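Heroin esterase (Rhodococcus sp., PDB 1LZL) probably hydrolyses acetyl esters, heroin among them, as a serine esterase of the alpha/beta hydrolase fold. Local coordinates at residues 124-127 / 128-132; 224-227 / 228-231; 232-236 / 237-241; 286-289 / 290-294. All blocks are in the same frame, centred on the assembly; numbering follows the deposited sequence.

Contact 1: 124-127 / 128-132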
ATOM      1  N   THR A 124      16.242  -8.281  -0.158  1.00 11.93           N
ATOM      2  CA  THR A 124      15.622  -8.885   1.020  1.00 10.65           C
ATOM      3  C   THR A 124      14.320  -9.536   0.573  1.00 10.65           C
ATOM      4  O   THR A 124      13.369  -8.850   0.203  1.00 13.98           O
ATOM      5  CB  THR A 124      15.294  -7.848   2.080  1.00 12.44           C
ATOM      6  OG1 THR A 124      16.482  -7.166   2.479  1.00 12.01           O
ATOM      7  CG2 THR A 124      14.738  -8.517   3.340  1.00 12.89           C
ATOM      8  N   THR A 125      14.267 -10.864   0.540  1.00 11.35           N
ATOM      9  CA  THR A 125      13.057 -11.527   0.092  1.00 11.17           C
ATOM     10  C   THR A 125      12.103 -11.752   1.253  1.00 10.01           C
ATOM     11  O   THR A 125      12.475 -11.608   2.420  1.00 11.03           O
ATOM     12  CB  THR A 125      13.370 -12.883  -0.566  1.00 12.72           C
ATOM     13  OG1 THR A 125      14.213 -13.614   0.332  1.00 15.56           O
ATOM     14  CG2 THR A 125      14.132 -12.651  -1.871  1.00 15.89           C
ATOM     15  N   PHE A 126      10.863 -12.090   0.890  1.00 10.81           N
ATOM     16  CA  PHE A 126       9.919 -12.516   1.927  1.00 11.07           C
ATOM     17  C   PHE A 126      10.563 -13.553   2.825  1.00 12.25           C
ATOM     18  O   PHE A 126      11.266 -14.431   2.260  1.00 14.25           O
ATOM     19  CB  PHE A 126       8.660 -13.091   1.203  1.00 12.11           C
ATOM     20  CG  PHE A 126       7.639 -13.520   2.276  1.00 10.93           C
ATOM     21  CD1 PHE A 126       6.748 -12.550   2.736  1.00 10.73           C
ATOM     22  CD2 PHE A 126       7.577 -14.813   2.774  1.00 11.31           C
ATOM     23  CE1 PHE A 126       5.868 -12.923   3.779  1.00 11.39           C
ATOM     24  CE2 PHE A 126       6.738 -15.184   3.815  1.00 11.64           C
ATOM     25  CZ  PHE A 126       5.846 -14.210   4.295  1.00 11.97           C
ATOM     26  N   PRO A 127      10.396 -13.540   4.138  1.00 11.19           N
ATOM     27  CA  PRO A 127       9.469 -12.695   4.890  1.00 10.86           C
ATOM     28  C   PRO A 127       9.951 -11.312   5.292  1.00 10.36           C
ATOM     29  O   PRO A 127       9.225 -10.589   5.994  1.00 10.85           O
ATOM     30  CB  PRO A 127       9.291 -13.531   6.182  1.00 13.28           C
ATOM     31  CG  PRO A 127      10.645 -14.152   6.364  1.00 13.46           C
ATOM     32  CD  PRO A 127      11.125 -14.509   4.987  1.00 14.27           C
ATOM     33  N   GLY A 128      11.149 -10.916   4.886  1.00 10.21           N
ATOM     34  CA  GLY A 128      11.724  -9.683   5.447  1.00 10.34           C
ATOM     35  C   GLY A 128      10.866  -8.447   5.370  1.00  8.84           C
ATOM     36  O   GLY A 128      10.694  -7.725   6.336  1.00  9.87           O
ATOM     37  N   PRO A 129      10.376  -8.129   4.165  1.00  9.72           N
ATOM     38  CA  PRO A 129       9.605  -6.877   4.049  1.00  9.65           C
ATOM     39  C   PRO A 129       8.359  -6.867   4.914  1.00  9.44           C
ATOM     40  O   PRO A 129       8.061  -5.808   5.514  1.00  9.61           O
ATOM     41  CB  PRO A 129       9.270  -6.797   2.540  1.00 10.83           C
ATOM     42  CG  PRO A 129      10.456  -7.509   1.923  1.00 11.70           C
ATOM     43  CD  PRO A 129      10.611  -8.737   2.855  1.00 10.72           C
ATOM     44  N   VAL A 130       7.595  -7.975   4.955  1.00  9.34           N
ATOM     45  CA  VAL A 130       6.405  -7.901   5.804  1.00 10.47           C
ATOM     46  C   VAL A 130       6.853  -7.892   7.265  1.00 10.51           C
ATOM     47  O   VAL A 130       6.217  -7.233   8.096  1.00 10.61           O
ATOM     48  CB  VAL A 130       5.411  -9.048   5.514  1.00 13.83           C
ATOM     49  CG1 VAL A 130       5.869 -10.356   6.099  1.00 17.31           C
ATOM     50  CG2 VAL A 130       4.011  -8.662   6.011  1.00 18.64           C
ATOM     51  N   ASN A 131       7.971  -8.566   7.600  1.00 10.50           N
ATOM     52  CA  ASN A 131       8.468  -8.526   8.979  1.00 12.03           C
ATOM     53  C   ASN A 131       8.831  -7.088   9.364  1.00 10.81           C
ATOM     54  O   ASN A 131       8.587  -6.686  10.527  1.00  8.85           O
ATOM     55  CB  ASN A 131       9.654  -9.483   9.197  1.00 11.62           C
ATOM     56  CG  ASN A 131       9.188 -10.952   9.231  1.00 13.72           C
ATOM     57  OD1 ASN A 131       7.970 -11.195   9.350  1.00 15.11           O
ATOM     58  ND2 ASN A 131      10.137 -11.876   9.149  1.00 14.89           N
ATOM     59  N   ASP A 132       9.384  -6.295   8.457  1.00  9.24           N
ATOM     60  CA  ASP A 132       9.713  -4.906   8.785  1.00  9.66           C
ATOM     61  C   ASP A 132       8.449  -4.113   9.079  1.00  8.52           C
ATOM     62  O   ASP A 132       8.410  -3.263   9.973  1.00  9.50           O
ATOM     63  CB  ASP A 132      10.447  -4.225   7.614  1.00  9.38           C
ATOM     64  CG  ASP A 132      11.829  -4.831   7.394  1.00  9.23           C
ATOM     65  OD1 ASP A 132      12.370  -5.505   8.301  1.00  9.74           O
ATOM     66  OD2 ASP A 132      12.387  -4.575   6.281  1.00 10.37           O
TER

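Contact 2: 224-227 / 228-231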
ATOM      1  N   GLU A 224      14.414 -17.036  -5.304  1.00 20.22           N
ATOM      2  CA  GLU A 224      14.883 -17.863  -6.415  1.00 18.45           C
ATOM      3  C   GLU A 224      14.424 -19.306  -6.262  1.00 22.26           C
ATOM      4  O   GLU A 224      14.556 -20.136  -7.186  1.00 28.93           O
ATOM      5  CB  GLU A 224      16.400 -17.775  -6.552  1.00 19.00           C
ATOM      6  CG  GLU A 224      16.923 -16.344  -6.806  1.00 27.74           C
ATOM      7  CD  GLU A 224      16.717 -15.971  -8.271  1.00 28.65           C
ATOM      8  OE1 GLU A 224      16.052 -16.792  -8.948  1.00 24.77           O
ATOM      9  OE2 GLU A 224      17.196 -14.892  -8.710  1.00 31.76           O
ATOM     10  N   SER A 225      13.854 -19.638  -5.120  1.00 24.38           N
ATOM     11  CA  SER A 225      13.273 -20.930  -4.793  1.00 27.70           C
ATOM     12  C   SER A 225      11.803 -21.062  -5.144  1.00 28.05           C
ATOM     13  O   SER A 225      11.227 -22.129  -5.364  1.00 39.31           O
ATOM     14  CB  SER A 225      13.314 -21.098  -3.262  1.00 29.94           C
ATOM     15  OG  SER A 225      12.507 -22.164  -2.785  1.00 45.88           O
ATOM     16  N   TYR A 226      11.132 -19.886  -5.166  1.00 27.71           N
ATOM     17  CA  TYR A 226       9.701 -19.903  -5.424  1.00 22.66           C
ATOM     18  C   TYR A 226       9.493 -20.474  -6.811  1.00 19.57           C
ATOM     19  O   TYR A 226      10.147 -19.991  -7.728  1.00 26.15           O
ATOM     20  CB  TYR A 226       9.128 -18.495  -5.295  1.00 19.39           C
ATOM     21  CG  TYR A 226       7.759 -18.228  -5.866  1.00 16.91           C
ATOM     22  CD1 TYR A 226       6.613 -18.782  -5.304  1.00 16.21           C
ATOM     23  CD2 TYR A 226       7.631 -17.389  -6.960  1.00 16.35           C
ATOM     24  CE1 TYR A 226       5.348 -18.505  -5.844  1.00 16.33           C
ATOM     25  CE2 TYR A 226       6.395 -17.098  -7.528  1.00 16.25           C
ATOM     26  CZ  TYR A 226       5.274 -17.677  -6.951  1.00 15.06           C
ATOM     27  OH  TYR A 226       4.057 -17.365  -7.535  1.00 15.98           O
ATOM     28  N   SER A 227       8.565 -21.419  -6.916  1.00 20.13           N
ATOM     29  CA  SER A 227       8.483 -21.988  -8.274  1.00 22.27           C
ATOM     30  C   SER A 227       7.308 -21.486  -9.093  1.00 25.89           C
ATOM     31  O   SER A 227       7.055 -22.054 -10.161  1.00 30.66           O
ATOM     32  CB  SER A 227       8.408 -23.512  -8.183  1.00 26.23           C
ATOM     33  OG  SER A 227       7.443 -23.866  -7.217  1.00 33.23           O
ATOM     34  N   GLY A 228       6.571 -20.480  -8.646  1.00 22.55           N
ATOM     35  CA  GLY A 228       5.494 -19.935  -9.460  1.00 21.84           C
ATOM     36  C   GLY A 228       4.118 -20.195  -8.843  1.00 18.84           C
ATOM     37  O   GLY A 228       4.053 -20.663  -7.714  1.00 18.54           O
ATOM     38  N   PRO A 229       3.087 -19.875  -9.623  1.00 19.82           N
ATOM     39  CA  PRO A 229       1.700 -19.940  -9.132  1.00 21.72           C
ATOM     40  C   PRO A 229       1.326 -21.252  -8.501  1.00 22.41           C
ATOM     41  O   PRO A 229       0.538 -21.399  -7.554  1.00 24.85           O
ATOM     42  CB  PRO A 229       0.910 -19.724 -10.437  1.00 23.88           C
ATOM     43  CG  PRO A 229       1.778 -18.735 -11.185  1.00 22.66           C
ATOM     44  CD  PRO A 229       3.157 -19.367 -11.026  1.00 21.47           C
ATOM     45  N   GLU A 230       1.928 -22.344  -9.033  1.00 25.09           N
ATOM     46  CA  GLU A 230       1.459 -23.596  -8.431  1.00 25.66           C
ATOM     47  C   GLU A 230       2.262 -23.944  -7.206  1.00 24.75           C
ATOM     48  O   GLU A 230       2.093 -25.008  -6.631  1.00 37.47           O
ATOM     49  CB  GLU A 230       1.500 -24.693  -9.503  1.00 35.56           C
ATOM     50  CG  GLU A 230       0.526 -24.389 -10.636  1.00 51.10           C
ATOM     51  CD  GLU A 230       1.255 -24.420 -11.973  1.00 58.55           C
ATOM     52  OE1 GLU A 230       1.406 -25.534 -12.526  1.00 57.31           O
ATOM     53  OE2 GLU A 230       1.649 -23.308 -12.399  1.00 66.12           O
ATOM     54  N   ASP A 231       3.160 -23.078  -6.767  1.00 23.57           N
ATOM     55  CA  ASP A 231       3.909 -23.386  -5.560  1.00 23.98           C
ATOM     56  C   ASP A 231       2.938 -23.493  -4.389  1.00 27.39           C
ATOM     57  O   ASP A 231       2.185 -22.555  -4.112  1.00 30.49           O
ATOM     58  CB  ASP A 231       5.017 -22.338  -5.425  1.00 21.87           C
ATOM     59  CG  ASP A 231       5.977 -22.673  -4.292  1.00 27.85           C
ATOM     60  OD1 ASP A 231       5.536 -23.385  -3.353  1.00 35.69           O
ATOM     61  OD2 ASP A 231       7.138 -22.232  -4.346  1.00 29.39           O
TER
HETATM   62  O   HOH W   1       9.963 -22.688  -3.070  1.00 33.04           O
HETATM   63  O   HOH W   2       4.140 -22.731 -10.670  1.00 38.97           O

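Contact 3: 232-236 / 237-241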
ATOM      1  N   PRO A 232       2.874 -24.643  -3.702  1.00 35.83           N
ATOM      2  CA  PRO A 232       2.042 -24.794  -2.506  1.00 34.11           C
ATOM      3  C   PRO A 232       2.648 -24.167  -1.259  1.00 36.36           C
ATOM      4  O   PRO A 232       1.971 -24.033  -0.230  1.00 52.56           O
ATOM      5  CB  PRO A 232       1.982 -26.323  -2.311  1.00 38.32           C
ATOM      6  CG  PRO A 232       3.281 -26.818  -2.854  1.00 37.77           C
ATOM      7  CD  PRO A 232       3.542 -25.925  -4.047  1.00 34.76           C
ATOM      8  N   ASP A 233       3.932 -23.788  -1.271  1.00 37.89           N
ATOM      9  CA  ASP A 233       4.465 -23.267  -0.022  1.00 39.93           C
ATOM     10  C   ASP A 233       4.554 -21.745  -0.037  1.00 31.07           C
ATOM     11  O   ASP A 233       5.659 -21.249   0.165  1.00 38.44           O
ATOM     12  CB  ASP A 233       5.860 -23.792   0.289  1.00 47.83           C
ATOM     13  CG  ASP A 233       6.006 -25.281   0.460  1.00 52.00           C
ATOM     14  OD1 ASP A 233       4.985 -25.923   0.795  1.00 61.71           O
ATOM     15  OD2 ASP A 233       7.142 -25.774   0.253  1.00 58.95           O
ATOM     16  N   VAL A 234       3.441 -21.035  -0.247  1.00 22.40           N
ATOM     17  CA  VAL A 234       3.458 -19.585  -0.169  1.00 17.00           C
ATOM     18  C   VAL A 234       2.692 -19.109   1.056  1.00 16.15           C
ATOM     19  O   VAL A 234       1.514 -19.449   1.265  1.00 16.66           O
ATOM     20  CB  VAL A 234       2.856 -18.962  -1.457  1.00 15.61           C
ATOM     21  CG1 VAL A 234       2.885 -17.445  -1.326  1.00 14.66           C
ATOM     22  CG2 VAL A 234       3.634 -19.419  -2.674  1.00 16.31           C
ATOM     23  N   SER A 235       3.359 -18.316   1.914  1.00 14.64           N
ATOM     24  CA  SER A 235       2.709 -17.790   3.103  1.00 12.36           C
ATOM     25  C   SER A 235       1.534 -16.861   2.811  1.00  9.93           C
ATOM     26  O   SER A 235       1.567 -16.042   1.893  1.00 10.78           O
ATOM     27  CB  SER A 235       3.778 -17.003   3.894  1.00 12.00           C
ATOM     28  OG  SER A 235       3.126 -16.430   5.055  1.00 12.79           O
ATOM     29  N   ILE A 236       0.478 -17.004   3.621  1.00 10.28           N
ATOM     30  CA  ILE A 236      -0.652 -16.067   3.507  1.00 10.92           C
ATOM     31  C   ILE A 236      -0.187 -14.649   3.840  1.00 10.95           C
ATOM     32  O   ILE A 236      -0.909 -13.719   3.434  1.00 11.78           O
ATOM     33  CB  ILE A 236      -1.818 -16.454   4.428  1.00 11.07           C
ATOM     34  CG1 ILE A 236      -1.466 -16.315   5.926  1.00 13.88           C
ATOM     35  CG2 ILE A 236      -2.338 -17.824   4.036  1.00 13.84           C
ATOM     36  CD1 ILE A 236      -2.675 -16.476   6.823  1.00 16.24           C
ATOM     37  N   TYR A 237       0.937 -14.467   4.526  1.00 11.70           N
ATOM     38  CA  TYR A 237       1.385 -13.105   4.785  1.00 10.54           C
ATOM     39  C   TYR A 237       2.114 -12.518   3.564  1.00 11.57           C
ATOM     40  O   TYR A 237       2.245 -11.280   3.505  1.00 12.54           O
ATOM     41  CB  TYR A 237       2.275 -13.058   6.021  1.00 11.18           C
ATOM     42  CG  TYR A 237       1.642 -13.775   7.201  1.00 12.69           C
ATOM     43  CD1 TYR A 237       0.430 -13.386   7.716  1.00 11.64           C
ATOM     44  CD2 TYR A 237       2.257 -14.853   7.812  1.00 14.61           C
ATOM     45  CE1 TYR A 237      -0.169 -14.014   8.782  1.00 11.56           C
ATOM     46  CE2 TYR A 237       1.679 -15.512   8.884  1.00 16.78           C
ATOM     47  CZ  TYR A 237       0.470 -15.083   9.386  1.00 13.84           C
ATOM     48  OH  TYR A 237      -0.115 -15.765  10.440  1.00 16.88           O
ATOM     49  N   ALA A 238       2.586 -13.355   2.652  1.00 10.94           N
ATOM     50  CA  ALA A 238       3.180 -12.948   1.396  1.00 10.46           C
ATOM     51  C   ALA A 238       2.077 -12.631   0.389  1.00 10.44           C
ATOM     52  O   ALA A 238       2.152 -11.616  -0.310  1.00 11.54           O
ATOM     53  CB  ALA A 238       4.108 -14.029   0.832  1.00 12.83           C
ATOM     54  N   ALA A 239       1.090 -13.535   0.285  1.00 11.05           N
ATOM     55  CA  ALA A 239       0.026 -13.419  -0.715  1.00 10.96           C
ATOM     56  C   ALA A 239      -1.312 -13.572   0.002  1.00 10.61           C
ATOM     57  O   ALA A 239      -1.825 -14.721   0.101  1.00 11.67           O
ATOM     58  CB  ALA A 239       0.175 -14.487  -1.813  1.00 10.81           C
ATOM     59  N   PRO A 240      -1.830 -12.508   0.581  1.00  9.54           N
ATOM     60  CA  PRO A 240      -3.058 -12.572   1.378  1.00 10.89           C
ATOM     61  C   PRO A 240      -4.224 -13.218   0.653  1.00 11.62           C
ATOM     62  O   PRO A 240      -5.095 -13.792   1.337  1.00 11.45           O
ATOM     63  CB  PRO A 240      -3.318 -11.087   1.687  1.00  9.98           C
ATOM     64  CG  PRO A 240      -1.911 -10.515   1.785  1.00  8.77           C
ATOM     65  CD  PRO A 240      -1.175 -11.165   0.650  1.00  8.89           C
ATOM     66  N   SER A 241      -4.296 -13.172  -0.680  1.00 10.78           N
ATOM     67  CA  SER A 241      -5.407 -13.855  -1.349  1.00 12.89           C
ATOM     68  C   SER A 241      -5.418 -15.357  -1.046  1.00 12.72           C
ATOM     69  O   SER A 241      -6.489 -15.968  -1.192  1.00 14.59           O
ATOM     70  CB  SER A 241      -5.282 -13.648  -2.860  1.00 11.89           C
ATOM     71  OG  SER A 241      -5.370 -12.261  -3.198  1.00 10.93           O
TER

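Contact 4: 286-289 / 290-294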
ATOM      1  N   PRO A 286     -14.010   3.873 -12.502  1.00  9.74           N
ATOM      2  CA  PRO A 286     -14.114   3.668 -13.949  1.00 10.03           C
ATOM      3  C   PRO A 286     -13.055   4.457 -14.719  1.00 10.13           C
ATOM      4  O   PRO A 286     -12.694   5.578 -14.333  1.00 10.67           O
ATOM      5  CB  PRO A 286     -15.524   4.236 -14.212  1.00 10.73           C
ATOM      6  CG  PRO A 286     -15.631   5.393 -13.270  1.00 11.43           C
ATOM      7  CD  PRO A 286     -14.964   4.889 -11.987  1.00 10.59           C
ATOM      8  N   GLY A 287     -12.600   3.854 -15.808  1.00 11.01           N
ATOM      9  CA  GLY A 287     -11.791   4.650 -16.761  1.00 12.39           C
ATOM     10  C   GLY A 287     -10.391   4.929 -16.280  1.00 12.60           C
ATOM     11  O   GLY A 287      -9.658   5.783 -16.781  1.00 14.80           O
ATOM     12  N   THR A 288      -9.926   4.223 -15.268  1.00 12.68           N
ATOM     13  CA  THR A 288      -8.658   4.447 -14.585  1.00 12.39           C
ATOM     14  C   THR A 288      -7.648   3.345 -14.882  1.00 11.46           C
ATOM     15  O   THR A 288      -7.987   2.338 -15.513  1.00 11.71           O
ATOM     16  CB  THR A 288      -8.904   4.495 -13.068  1.00 13.73           C
ATOM     17  OG1 THR A 288      -9.634   3.314 -12.730  1.00 14.58           O
ATOM     18  CG2 THR A 288      -9.725   5.711 -12.702  1.00 13.63           C
ATOM     19  N   PHE A 289      -6.411   3.540 -14.407  1.00 11.37           N
ATOM     20  CA  PHE A 289      -5.391   2.483 -14.593  1.00 12.47           C
ATOM     21  C   PHE A 289      -4.575   2.408 -13.294  1.00 11.52           C
ATOM     22  O   PHE A 289      -4.705   3.249 -12.415  1.00 12.48           O
ATOM     23  CB  PHE A 289      -4.540   2.725 -15.844  1.00 13.36           C
ATOM     24  CG  PHE A 289      -3.806   4.051 -15.905  1.00 14.66           C
ATOM     25  CD1 PHE A 289      -2.591   4.203 -15.255  1.00 13.61           C
ATOM     26  CD2 PHE A 289      -4.321   5.140 -16.605  1.00 15.42           C
ATOM     27  CE1 PHE A 289      -1.924   5.412 -15.313  1.00 14.77           C
ATOM     28  CE2 PHE A 289      -3.666   6.362 -16.673  1.00 15.91           C
ATOM     29  CZ  PHE A 289      -2.467   6.494 -16.005  1.00 17.78           C
ATOM     30  N   HIS A 290      -3.679   1.373 -13.252  1.00 12.04           N
ATOM     31  CA  HIS A 290      -2.823   1.280 -12.074  1.00 14.21           C
ATOM     32  C   HIS A 290      -1.957   2.504 -11.848  1.00 15.02           C
ATOM     33  O   HIS A 290      -1.077   2.756 -12.684  1.00 15.42           O
ATOM     34  CB  HIS A 290      -1.929   0.050 -12.216  1.00 14.75           C
ATOM     35  CG  HIS A 290      -1.152  -0.196 -10.943  1.00 15.85           C
ATOM     36  ND1 HIS A 290      -1.667  -0.947  -9.924  1.00 17.89           N
ATOM     37  CD2 HIS A 290       0.103   0.165 -10.560  1.00 17.53           C
ATOM     38  CE1 HIS A 290      -0.766  -1.029  -8.928  1.00 19.62           C
ATOM     39  NE2 HIS A 290       0.314  -0.364  -9.305  1.00 20.15           N
ATOM     40  N   GLY A 291      -2.111   3.266 -10.768  1.00 18.21           N
ATOM     41  CA  GLY A 291      -1.312   4.481 -10.586  1.00 19.97           C
ATOM     42  C   GLY A 291      -1.903   5.717 -11.252  1.00 15.94           C
ATOM     43  O   GLY A 291      -1.239   6.779 -11.205  1.00 17.38           O
ATOM     44  N   SER A 292      -3.112   5.662 -11.824  1.00 14.08           N
ATOM     45  CA  SER A 292      -3.646   6.922 -12.385  1.00 14.29           C
ATOM     46  C   SER A 292      -3.930   7.983 -11.340  1.00 13.91           C
ATOM     47  O   SER A 292      -4.091   9.205 -11.636  1.00 15.47           O
ATOM     48  CB  SER A 292      -4.865   6.628 -13.275  1.00 14.62           C
ATOM     49  OG  SER A 292      -5.935   6.042 -12.531  1.00 14.62           O
ATOM     50  N   ALA A 293      -3.987   7.582 -10.050  1.00 15.13           N
ATOM     51  CA  ALA A 293      -4.059   8.593  -8.983  1.00 16.09           C
ATOM     52  C   ALA A 293      -2.889   9.561  -9.049  1.00 17.38           C
ATOM     53  O   ALA A 293      -2.971  10.671  -8.540  1.00 17.59           O
ATOM     54  CB  ALA A 293      -4.062   7.904  -7.628  1.00 15.95           C
ATOM     55  N   LEU A 294      -1.766   9.153  -9.649  1.00 18.88           N
ATOM     56  CA  LEU A 294      -0.672  10.131  -9.810  1.00 21.66           C
ATOM     57  C   LEU A 294      -1.092  11.337 -10.650  1.00 23.87           C
ATOM     58  O   LEU A 294      -0.471  12.423 -10.540  1.00 23.10           O
ATOM     59  CB  LEU A 294       0.526   9.416 -10.422  1.00 25.76           C
ATOM     60  CG  LEU A 294       1.345   8.483  -9.529  1.00 30.18           C
ATOM     61  CD1 LEU A 294       2.316   7.676 -10.382  1.00 37.17           C
ATOM     62  CD2 LEU A 294       2.109   9.193  -8.415  1.00 34.40           C
TER

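Contact 1: 124-127 / 128-132
Phe126 lies alongside Val130, both side chains pointing the same way, and its ring carbon CE1 meets Val130 CG1 at 3.5 Å, approached obliquely. With CG anti to the backbone N (chi1 -179°), the ring folds back over its own neighbour, so that CB of Pro127 sits above the ring centre. The peptide bond before Pro127 is cis. It turns the chain sharply into the helix that starts at Gly128, and two backbone bonds hold this entry: Gly128 N donates to Thr125 O at 2.9 Å, and Asn131 N donates to Pro127 O, also at 2.9 Å and nearly along the C=O axis. The Asn131 amide lies across the proline, its ND2 3.5 Å from Pro127 CB. On the other flank Thr124 CG2 lies 3.9 Å from Gly128 CA, and CG of Pro129 is 3.6 Å from Thr124 O. Pro129, second residue of the helix, lies in its first turn, where a missing N-H costs no bond. The corner leads from strand 112-116 into helix 128-142 of the alpha/beta hydrolase fold, with Pro129 and Val130 packed against both helix 161-176 and helix 211-222, while Phe126 touches Leu222 of the latter.

Contact 2: 224-227 / 228-231
Tyr226 folds its ring back over the chain that follows it, CG standing anti to the backbone N (chi1 164°). From CB the ring begins at CG, which lies 3.8 Å from Gly228 N; that nitrogen sits above the centre of one face. Further out, CD1 comes within 3.6 Å of Asp231 OD2; across the ring, CE2 is the ring atom nearest Gly228 CA, at 3.5 Å, and this CA makes a CH-pi contact over the same face, 3.8 Å from the centroid. At the tip, OH lies 3.1 Å from Gly228 C, but its hydrogen bond goes to Asp193 in another loop. Gly228, whose positive-phi conformation (phi 113°) suits a residue without a side chain, opens a type I beta turn closed by Asp231 N donating to Gly228 O. The turn lies at the surface, in the long connection between helix 211-222 and strand 252-257 of the alpha/beta hydrolase fold. Asp231 returns its carboxylate to the chain before the turn: OD2 accepts from Ser227 N at 3.0 Å on its anti side, and more weakly from Ser227 OG. A water bridges the same OD2 to Ser225, while OD1 accepts from Asp233 N.

Contact 3: 232-236 / 237-241
Ile236 CG1 rests over one face of the Tyr237 ring, 3.9 Å from its centroid and only 13° off the ring normal, a CH-pi contact between consecutive residues whose side chains lie side by side and point the same way. CG1 takes the position between the backbone N and the carbonyl carbon (chi1 67°), which carries it over the ring; CD1 continues along the same face to within 4.0 Å of Tyr237 CE1. A second apolar patch is formed by Val234, whose CG1 lies 4.0 Å from Ala239 CB and slightly farther from Ala238 CB. These residues form a compact turn, which includes an ST turn at Ser235, in the connection between helix 211-222 and strand 252-257 of the alpha/beta hydrolase fold, leading into the 3-10 segment that begins at Pro240. Ala238 and Ala239 face helix 211-222 through Leu222 and Trp218, whereas Tyr237 and Pro240 lean on helix 161-176. Tyr237 reaches that helix by two polar routes: OH is hydrogen-bonded to Asp175, and the ring makes a cation-pi contact with Lys172. Backbone bonds tighten the turn. Ser235 O accepts twice, almost head-on from Ala239 N at 3.0 Å and, from above the carbonyl plane, from Ala238 N, so the one oxygen binds two successive amides. Pro240 has no N-H to offer Ile236 O, yet its CA approaches that oxygen at 3.2 Å in a CA-H...O contact. At the polar edge Ser235 OG accepts from Tyr237 N at 3.0 Å, closing the ST turn, and lies 3.3 Å from Tyr237 CD2.

Contact 4: 286-289 / 290-294
Residues Phe289 to Ser292 form a type II beta turn, closed by Ser292 N donating to Phe289 O at 3.0 Å from above the carbonyl plane, with Gly291 in the positive-phi position. Ser292 points its side chain back at the residue that opens the turn: CB stands over the centre of the Phe289 ring, 3.5 Å from the centroid and 6° off the ring normal, a CH-pi contact almost straight above the face. The ring is brought beneath it because Phe289 CG lies between the backbone N and the carbonyl carbon (chi1 57°). Its edge meets the turn, CD1 being 3.3 Å from His290 O, a buried oxygen without a hydrogen-bonding partner in the model. Such a histidine loop after the last strand of the sheet, here 280-285, is where alpha/beta hydrolases carry their catalytic histidine, and His290 is probably that residue, forming a triad with Ser160 and Asp260. Its CG is anti to the backbone N (chi1 -173°); CB leaves the backbone on the side away from 286-289, and the imidazole touches Ser160, while ND1 is hydrogen-bonded to Asp260, a bond that would help set its rotation. Ser292 OG lies 3.1 Å from Phe289 O and 3.4 Å from Thr288 CB. Thr288 in turn directs OG1 to Phe285 O and Glu258 N, tying the loop start to the end of strand 280-285 and to the chain after strand 252-257.

Contacts 1 and 3 touch: the Phe126 ring lies against Ser235 and Ala238, so the corner before helix 128-142 and the turn at 235-239 share one partly buried layer beside helices 161-176 and 211-222. Contact 2 continues into contact 3 along the chain, and Tyr226 meets Val234, but it is a surface site where water and a carboxylate do much of the work. Contact 4 stands apart, its centre about 27 to 30 Å from those of the others, and is the most buried. Proline geometry shapes contact 1, whereas glycines mark the beta turns of contacts 2 and 4; only contact 4 holds a member of the probable catalytic triad.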